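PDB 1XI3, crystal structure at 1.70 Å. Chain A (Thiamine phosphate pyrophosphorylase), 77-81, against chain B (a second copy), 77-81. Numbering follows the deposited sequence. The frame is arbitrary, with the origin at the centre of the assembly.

Chain A 77-81: DRVDV
Chain B 77-81: DRVDV

How does each stretch approach its copy? A:Asp77 sits in a loop at phi/psi 75/-63, chi1 t, without close contact to the other stretch. A:Arg78 (-79/98) is N-cap of a helix that starts at A:Val79 (-66/-34) and continues past A:Asp80 (-60/-49) and A:Val81 (-64/-46). Chain B repeats this closely in a broadly opposed sense, the register centring on A:Asp80 and B:Asp80, CA to CA 4.7 Å.

Why can two arginines meet? A:Arg78, folded m, m, m with chi4 -86°, stacks its guanidinium flat on that of B:Arg78, centres 3.7 Å apart and planes at 14°. A:Arg78 NE lies 3.3 Å from B:Arg78 NE; both are donors, so no hydrogen bond joins them. Each charge is balanced within its own chain.

What links the helix starts? A:Val79 N donates to water 1 (2.8 Å), which donates to B:Asp80 OD2 (2.7 Å); water 2 similarly joins B:Val79 N (2.9 Å) and A:Asp80 OD2 (2.7 Å). A:Val79, chi1 t, sets apolar CB 4.3 Å from B:Asp80 CB, a methylene.

What neutralises the buried centre? A:Asp80, chi1 p, chi2 -33°, points CA-to-CB toward the B stretch, leaving like-charged A:Asp80 OD1 and B:Asp80 OD1 3.6 Å apart. Its OD1 accepts from A:Arg78 NE (2.8 Å), its OD2 from A:Arg78 NH2 (2.8 Å), a salt bridge repeated in chain B. Both sides summed, 256 Å² is buried; A:Val81, chi1 t, is buried beyond this contact.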

# COMPACT_ATOMS: atom_id res chain seq x y z
N ASP A 77 -4.05 7.19 2.91
CA ASP A 77 -3.58 5.86 3.42
C ASP A 77 -2.19 5.51 2.93
O ASP A 77 -1.25 5.38 3.73
CB ASP A 77 -4.65 4.82 2.99
CG ASP A 77 -4.41 3.39 3.48
OD1 ASP A 77 -5.37 2.57 3.27
OD2 ASP A 77 -3.34 3.03 3.98
N ARG A 78 -2.06 5.36 1.62
CA ARG A 78 -0.95 4.60 1.02
C ARG A 78 0.36 5.38 0.95
O ARG A 78 0.60 6.16 0.02
CB ARG A 78 -1.38 4.06 -0.40
CG ARG A 78 -2.53 3.08 -0.34
CD ARG A 78 -2.03 1.73 0.21
NE ARG A 78 -1.08 1.14 -0.71
CZ ARG A 78 -1.42 0.37 -1.74
NH1 ARG A 78 -2.67 0.06 -1.96
NH2 ARG A 78 -0.51 -0.06 -2.55
N VAL A 79 1.24 5.11 1.93
CA VAL A 79 2.56 5.76 2.00
C VAL A 79 3.47 5.32 0.81
O VAL A 79 4.27 6.10 0.29
CB VAL A 79 3.22 5.43 3.33
CG1 VAL A 79 4.65 5.92 3.36
CG2 VAL A 79 2.41 5.97 4.48
N ASP A 80 3.32 4.07 0.37
CA ASP A 80 4.08 3.56 -0.78
C ASP A 80 3.77 4.39 -2.01
O ASP A 80 4.68 4.84 -2.74
CB ASP A 80 3.84 2.08 -1.07
CG ASP A 80 2.36 1.70 -1.21
OD1 ASP A 80 1.51 2.31 -0.54
OD2 ASP A 80 2.08 0.73 -1.99
N VAL A 81 2.48 4.59 -2.25
CA VAL A 81 2.05 5.37 -3.40
C VAL A 81 2.53 6.83 -3.29
O VAL A 81 3.07 7.38 -4.23
CB VAL A 81 0.56 5.27 -3.59
CG1 VAL A 81 0.09 6.20 -4.74
CG2 VAL A 81 0.16 3.80 -3.89
N ASP B 77 3.50 -7.37 -2.88
CA ASP B 77 2.97 -6.10 -3.39
C ASP B 77 3.44 -4.91 -2.54
O ASP B 77 4.20 -4.06 -3.02
CB ASP B 77 1.44 -6.21 -3.53
CG ASP B 77 0.72 -4.95 -4.04
OD1 ASP B 77 1.29 -3.86 -4.24
OD2 ASP B 77 -0.52 -5.13 -4.23
N ARG B 78 3.08 -4.90 -1.26
CA ARG B 78 3.03 -3.67 -0.48
C ARG B 78 4.39 -3.23 0.08
O ARG B 78 4.87 -3.68 1.14
CB ARG B 78 1.98 -3.83 0.63
CG ARG B 78 0.55 -3.99 0.15
CD ARG B 78 -0.01 -2.69 -0.41
NE ARG B 78 -0.06 -1.69 0.64
CZ ARG B 78 -1.12 -1.50 1.43
NH1 ARG B 78 -2.24 -2.17 1.25
NH2 ARG B 78 -1.04 -0.63 2.39
N VAL B 79 5.01 -2.30 -0.62
CA VAL B 79 6.32 -1.78 -0.20
C VAL B 79 6.28 -1.01 1.12
O VAL B 79 7.22 -1.06 1.93
CB VAL B 79 6.93 -0.90 -1.32
CG1 VAL B 79 8.24 -0.20 -0.88
CG2 VAL B 79 7.20 -1.69 -2.56
N ASP B 80 5.19 -0.28 1.35
CA ASP B 80 4.97 0.42 2.62
C ASP B 80 5.02 -0.56 3.78
O ASP B 80 5.67 -0.33 4.80
CB ASP B 80 3.66 1.20 2.64
CG ASP B 80 2.43 0.37 2.29
OD1 ASP B 80 2.51 -0.54 1.46
OD2 ASP B 80 1.33 0.70 2.83
N VAL B 81 4.31 -1.65 3.60
CA VAL B 81 4.21 -2.64 4.68
C VAL B 81 5.58 -3.28 4.90
O VAL B 81 6.04 -3.38 6.03
CB VAL B 81 3.10 -3.67 4.40
CG1 VAL B 81 3.09 -4.76 5.47
CG2 VAL B 81 1.72 -2.97 4.36
O HOH W 1 0.88 3.13 3.92
O HOH W 2 3.99 -0.89 -2.92